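Local coordinates for protein betaine aldehyde dehydrogenase (Staphylococcus aureus subsp. aureus COL, PDB 4QTO) that probably oxidises betaine aldehyde to glycine betaine with NAD as cofactor, at residues T399-C404 against M408-E413; G39-S44 against T212-F217. One frame throughout, in Å; residues are numbered along the deposited sequence.

Contact 1 of 2, residues T399-C404 against M408-E413; sequences TVITNC and MRIVQE
Cys404 and Met408, whose CA atoms stand 7.0 Å apart, flank the short loop that carries the chain from strand 399-402 into the short helix 409-412. This is the first connection of a beta-alpha-beta unit, completed when the chain enters the parallel strand 419-425, and it illustrates how such a unit is joined largely by apolar side chains: no hydrogen bond spans the two segments.

Ile401 and Ile410, both buried, meet tip to tip. Ile401 CD1 lies 3.6 Å from Ile410 CG1 and 3.8 Å from Ile410 CD1. Ile401 holds CG1 anti to the carbonyl carbon (chi1 -60°) and CD1 trans beyond it, which carries its terminal methyl across to the helix. Met368 and Ala371 of helix 358-373 pack against this pair, the former on Ile401 and the latter on Ile410, in the layer beside the sheet.

Nearer the loop, the extended Met408 side chain runs back toward the strand end, bringing Met408 CE to 3.8 Å from Asn403 O. Its sulfur lies against Cys404, but that residue was modelled in two conformers, and the closeness of the approach is doubtful. Val411 adds CG2 to the same cluster.

Met408 occupies the N-cap position, and its O accepts from both Val411 N and Gln412 N. The Glu374 carboxylate also receives the amides of Arg409 and Ile410, placing a probably negative charge at the start of the helix. Within the second segment, Arg409 clasps the Glu413 carboxylate with NE and NH2, one to each oxygen. NH2 meets the syn lone pair of OE1, which is also hydrogen-bonded to Tyr367 OH, while Arg409 NE reaches Glu413 OE2 at 2.8 Å with an N-H...O angle of 168°, from 36° above the carboxylate plane.

Contact 2 of 2, residues G39-S44 against T212-F217; sequences GEWVES and TTIRVF
Helix 211-223 links the parallel strands 200-204 and 230-232 in the Rossmann-fold part of the enzyme, and here it receives a tryptophan from the small antiparallel hairpin of strands 35-37 and 40-42. The contact is a worked example of one large side chain bridging a wide backbone gap: the CA atoms of Trp41 and Phe217 are 10.0 Å apart, yet the indole reaches the helix. A chi1 of -68° sets the direction in which the indole leaves the strand, with CG placed trans to the carbonyl carbon, and the six-membered ring is the part that touches.

Most of the touching falls to one atom of that ring. Trp41 CH2 lies 3.9 Å from Ile214 O, which sits at the ring edge near the indole plane, and equally 3.9 Å from Phe217 CB. The neighbouring Trp41 CZ3 packs 4.2 Å from Ile214 CG2, while Trp41 CZ2 comes 4.1 Å from Phe217 C.

Phe217 offers CB to the tryptophan, but its phenyl ring turns off toward the sheet, where it touches Leu201, Met203, Ile230 and Leu232; Thr213 O lies in plane at its edge.

The indole has other partners as well. NE1 donates to Glu221 OE1, further along the same helix, and Tyr36 meets the ring with the two planes at about 50°. A bound polyethylene glycol fragment also approaches Trp41.

The chemistry is therefore split along the indole: its polar N-H is satisfied by a glutamate, and its hydrocarbon edge makes van der Waals contacts that include a backbone carbonyl, whose negative end should find the ring's C-H edge mildly favourable.

Followed from the N terminus, the chain first lays down the hairpin containing 39-44, then passes through 167 residues, including helix 183-197 and strand 200-204, before contact 2 closes that long loop on helix 211-223. Contact 1 opens later and spans a mere three residues between its segments. The two are therefore in series, neither nested nor crossing. They lie on opposite sides of the chain's centre, with centres about 41 Å apart and nearest atoms about 26 Å apart. Contact 2 fastens an N-terminal hairpin to the Rossmann-fold part, whereas contact 1 packs a strand of the seven-stranded sheet against the helix that leads to its parallel neighbour 419-425: long-range and short-range packing in one subunit.

Contact 1 of 2, residues T399-C404 against M408-E413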
loop_
_atom_site.group_PDB
_atom_site.type_symbol
_atom_site.label_atom_id
_atom_site.label_comp_id
_atom_site.label_asym_id
_atom_site.label_seq_id
_atom_site.Cartn_x
_atom_site.Cartn_y
_atom_site.Cartn_z
ATOM N N THR A 399 23.669 -30.192 24.395
ATOM C CA THR A 399 23.170 -30.398 25.740
ATOM C C THR A 399 21.662 -30.275 25.845
ATOM O O THR A 399 21.054 -29.415 25.180
ATOM C CB THR A 399 23.821 -29.307 26.626
ATOM O OG1 THR A 399 25.255 -29.385 26.517
ATOM C CG2 THR A 399 23.414 -29.398 28.074
ATOM N N VAL A 400 21.048 -31.134 26.665
ATOM C CA VAL A 400 19.612 -31.062 26.947
ATOM C C VAL A 400 19.465 -30.934 28.476
ATOM O O VAL A 400 20.030 -31.731 29.239
ATOM C CB VAL A 400 18.836 -32.314 26.504
ATOM C CG1 VAL A 400 17.350 -32.165 26.833
ATOM C CG2 VAL A 400 19.040 -32.572 25.017
ATOM N N ILE A 401 18.723 -29.912 28.896
ATOM C CA ILE A 401 18.456 -29.660 30.308
ATOM C C ILE A 401 16.972 -29.937 30.573
ATOM O O ILE A 401 16.104 -29.378 29.916
ATOM C CB ILE A 401 18.848 -28.220 30.697
ATOM C CG1 ILE A 401 20.358 -28.025 30.438
ATOM C CG2 ILE A 401 18.513 -27.950 32.152
ATOM C CD1 ILE A 401 20.910 -26.644 30.762
ATOM N N THR A 402 16.706 -30.792 31.554
ATOM C CA THR A 402 15.355 -31.206 31.918
ATOM C C THR A 402 15.016 -30.864 33.370
ATOM O O THR A 402 15.851 -30.355 34.115
ATOM C CB THR A 402 15.181 -32.719 31.713
ATOM O OG1 THR A 402 16.130 -33.424 32.516
ATOM C CG2 THR A 402 15.373 -33.105 30.255
ATOM N N ASN A 403 13.770 -31.142 33.763
ATOM C CA ASN A 403 13.343 -30.900 35.161
ATOM C C ASN A 403 13.565 -29.413 35.524
ATOM O O ASN A 403 14.134 -29.082 36.574
ATOM C CB ASN A 403 14.060 -31.828 36.146
ATOM C CG ASN A 403 13.350 -31.924 37.491
ATOM O OD1 ASN A 403 12.144 -31.732 37.579
ATOM N ND2 ASN A 403 14.102 -32.261 38.543
ATOM N N CYS A 404 13.177 -28.536 34.607
ATOM C CA CYS A 404 13.313 -27.095 34.833
ATOM C C CYS A 404 11.953 -26.386 34.750
ATOM O O CYS A 404 10.930 -27.008 34.417
ATOM C CB CYS A 404 14.469 -26.421 34.036
ATOM S SG CYS A 404 15.013 -26.889 32.389
ATOM N N MET A 408 13.428 -20.361 36.652
ATOM C CA MET A 408 14.882 -20.515 36.604
ATOM C C MET A 408 15.638 -19.611 35.658
ATOM O O MET A 408 15.170 -19.320 34.562
ATOM C CB MET A 408 15.220 -21.952 36.226
ATOM C CG MET A 408 14.740 -22.995 37.207
ATOM S SD MET A 408 15.124 -24.646 36.599
ATOM C CE MET A 408 14.597 -25.613 38.033
ATOM N N ARG A 409 16.844 -19.208 36.058
ATOM C CA ARG A 409 17.694 -18.421 35.167
ATOM C C ARG A 409 18.027 -19.137 33.854
ATOM O O ARG A 409 18.108 -18.499 32.799
ATOM C CB ARG A 409 19.020 -18.057 35.858
ATOM C CG ARG A 409 18.895 -17.108 37.030
ATOM C CD ARG A 409 20.287 -16.724 37.542
ATOM N NE ARG A 409 21.083 -16.102 36.494
ATOM C CZ ARG A 409 22.405 -15.996 36.474
ATOM N NH1 ARG A 409 23.153 -16.485 37.460
ATOM N NH2 ARG A 409 22.991 -15.423 35.434
ATOM N N ILE A 410 18.215 -20.457 33.917
ATOM C CA ILE A 410 18.583 -21.222 32.716
ATOM C C ILE A 410 17.454 -21.174 31.688
ATOM O O ILE A 410 17.719 -21.301 30.502
ATOM C CB ILE A 410 19.025 -22.669 33.055
ATOM C CG1 ILE A 410 19.682 -23.392 31.855
ATOM C CG2 ILE A 410 17.870 -23.501 33.608
ATOM C CD1 ILE A 410 21.036 -22.880 31.443
ATOM N N VAL A 411 16.220 -20.996 32.149
ATOM C CA VAL A 411 15.063 -20.917 31.248
ATOM C C VAL A 411 14.877 -19.485 30.794
ATOM O O VAL A 411 14.583 -19.251 29.621
ATOM C CB VAL A 411 13.775 -21.452 31.913
ATOM C CG1 VAL A 411 12.556 -21.144 31.042
ATOM C CG2 VAL A 411 13.907 -22.942 32.154
ATOM N N GLN A 412 15.065 -18.512 31.688
ATOM C CA GLN A 412 14.827 -17.115 31.339
ATOM C C GLN A 412 15.918 -16.433 30.524
ATOM O O GLN A 412 15.617 -15.588 29.680
ATOM C CB GLN A 412 14.579 -16.310 32.598
ATOM C CG GLN A 412 13.267 -16.639 33.289
ATOM C CD GLN A 412 12.062 -16.245 32.458
ATOM O OE1 GLN A 412 12.037 -15.144 31.887
ATOM N NE2 GLN A 412 11.046 -17.102 32.413
ATOM N N GLU A 413 17.166 -16.832 30.720
ATOM C CA GLU A 413 18.290 -16.184 30.072
ATOM C C GLU A 413 18.817 -16.867 28.810
ATOM O O GLU A 413 18.852 -18.096 28.707
ATOM C CB GLU A 413 19.419 -16.008 31.102
ATOM C CG GLU A 413 18.951 -15.227 32.318
ATOM C CD GLU A 413 20.010 -15.083 33.400
ATOM O OE1 GLU A 413 21.210 -15.299 33.125
ATOM O OE2 GLU A 413 19.624 -14.740 34.524
#

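Contact 2 of 2, residues G39-S44 against T212-F217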
loop_
_atom_site.group_PDB
_atom_site.type_symbol
_atom_site.label_atom_id
_atom_site.label_comp_id
_atom_site.label_asym_id
_atom_site.label_seq_id
_atom_site.Cartn_x
_atom_site.Cartn_y
_atom_site.Cartn_z
ATOM N N GLY A 39 36.709 6.072 0.487
ATOM C CA GLY A 39 37.232 5.543 -0.774
ATOM C C GLY A 39 38.647 4.980 -0.761
ATOM O O GLY A 39 39.192 4.707 -1.851
ATOM N N GLU A 40 39.259 4.827 0.407
ATOM C CA GLU A 40 40.624 4.342 0.496
ATOM C C GLU A 40 40.768 3.258 1.537
ATOM O O GLU A 40 40.148 3.348 2.619
ATOM C CB GLU A 40 41.569 5.488 0.899
ATOM C CG GLU A 40 41.574 6.656 -0.085
ATOM C CD GLU A 40 42.097 6.299 -1.476
ATOM O OE1 GLU A 40 42.859 5.305 -1.608
ATOM O OE2 GLU A 40 41.790 7.061 -2.442
ATOM N N TRP A 41 41.588 2.260 1.222
ATOM C CA TRP A 41 41.942 1.219 2.188
ATOM C C TRP A 41 43.043 1.796 3.081
ATOM O O TRP A 41 44.135 2.132 2.604
ATOM C CB TRP A 41 42.393 -0.058 1.489
ATOM C CG TRP A 41 41.264 -0.708 0.758
ATOM C CD1 TRP A 41 40.921 -0.557 -0.567
ATOM C CD2 TRP A 41 40.310 -1.613 1.319
ATOM N NE1 TRP A 41 39.823 -1.313 -0.853
ATOM C CE2 TRP A 41 39.395 -1.946 0.292
ATOM C CE3 TRP A 41 40.100 -2.131 2.610
ATOM C CZ2 TRP A 41 38.298 -2.827 0.510
ATOM C CZ3 TRP A 41 39.028 -3.025 2.822
ATOM C CH2 TRP A 41 38.144 -3.354 1.778
ATOM N N VAL A 42 42.758 1.908 4.376
ATOM C CA VAL A 42 43.659 2.527 5.311
ATOM C C VAL A 42 43.877 1.705 6.582
ATOM O O VAL A 42 42.990 0.989 7.057
ATOM C CB VAL A 42 43.174 3.925 5.730
ATOM C CG1 VAL A 42 43.134 4.854 4.531
ATOM C CG2 VAL A 42 41.797 3.882 6.377
ATOM N N GLU A 43 45.068 1.823 7.152
ATOM C CA GLU A 43 45.333 1.110 8.395
ATOM C C GLU A 43 44.730 1.921 9.560
ATOM O O GLU A 43 44.078 2.946 9.347
ATOM C CB GLU A 43 46.813 0.791 8.556
ATOM C CG GLU A 43 47.669 1.979 8.610
ATOM C CD GLU A 43 49.157 1.632 8.685
ATOM O OE1 GLU A 43 49.909 2.588 8.756
ATOM O OE2 GLU A 43 49.580 0.449 8.672
ATOM N N SER A 44 44.898 1.423 10.766
ATOM C CA SER A 44 44.482 2.168 11.930
ATOM C C SER A 44 45.376 3.372 12.079
ATOM O O SER A 44 46.604 3.309 11.807
ATOM C CB SER A 44 44.634 1.317 13.186
ATOM O OG SER A 44 44.310 2.106 14.317
ATOM N N THR A 212 34.642 -12.008 6.002
ATOM C CA THR A 212 33.731 -11.871 4.874
ATOM C C THR A 212 33.243 -10.424 4.698
ATOM O O THR A 212 32.847 -10.035 3.593
ATOM C CB THR A 212 32.536 -12.825 4.983
ATOM O OG1 THR A 212 31.909 -12.608 6.254
ATOM C CG2 THR A 212 32.955 -14.263 4.786
ATOM N N THR A 213 33.249 -9.625 5.767
ATOM C CA THR A 213 32.827 -8.220 5.672
ATOM C C THR A 213 33.881 -7.403 4.884
ATOM O O THR A 213 33.560 -6.568 4.036
ATOM C CB THR A 213 32.473 -7.630 7.044
ATOM O OG1 THR A 213 31.467 -8.454 7.677
ATOM C CG2 THR A 213 31.949 -6.215 6.907
ATOM N N ILE A 214 35.149 -7.652 5.178
ATOM C CA ILE A 214 36.217 -7.043 4.397
ATOM C C ILE A 214 36.015 -7.456 2.935
ATOM O O ILE A 214 36.079 -6.617 2.029
ATOM C CB ILE A 214 37.600 -7.515 4.905
ATOM C CG1 ILE A 214 37.901 -6.931 6.290
ATOM C CG2 ILE A 214 38.687 -7.090 3.918
ATOM C CD1 ILE A 214 39.100 -7.575 6.966
ATOM N N ARG A 215 35.754 -8.749 2.683
ATOM C CA ARG A 215 35.601 -9.209 1.281
ATOM C C ARG A 215 34.443 -8.525 0.589
ATOM O O ARG A 215 34.589 -8.100 -0.575
ATOM C CB ARG A 215 35.472 -10.735 1.209
ATOM C CG ARG A 215 35.452 -11.290 -0.198
ATOM C CD ARG A 215 36.779 -11.078 -0.906
ATOM N NE ARG A 215 36.727 -11.655 -2.268
ATOM C CZ ARG A 215 36.898 -10.977 -3.395
ATOM N NH1 ARG A 215 37.268 -9.695 -3.399
ATOM N NH2 ARG A 215 36.770 -11.612 -4.554
ATOM N N VAL A 216 33.298 -8.387 1.267
ATOM C CA VAL A 216 32.147 -7.753 0.610
ATOM C C VAL A 216 32.450 -6.271 0.310
ATOM O O VAL A 216 31.974 -5.748 -0.705
ATOM C CB VAL A 216 30.806 -7.967 1.343
ATOM C CG1 VAL A 216 30.665 -7.038 2.536
ATOM C CG2 VAL A 216 29.692 -7.748 0.370
ATOM N N PHE A 217 33.219 -5.589 1.177
ATOM C CA PHE A 217 33.630 -4.217 0.880
ATOM C C PHE A 217 34.506 -4.172 -0.381
ATOM O O PHE A 217 34.367 -3.256 -1.197
ATOM C CB PHE A 217 34.260 -3.509 2.057
ATOM C CG PHE A 217 33.251 -2.788 2.893
ATOM C CD1 PHE A 217 32.420 -3.486 3.751
ATOM C CD2 PHE A 217 33.115 -1.422 2.766
ATOM C CE1 PHE A 217 31.446 -2.812 4.475
ATOM C CE2 PHE A 217 32.166 -0.737 3.515
ATOM C CZ PHE A 217 31.336 -1.425 4.354
#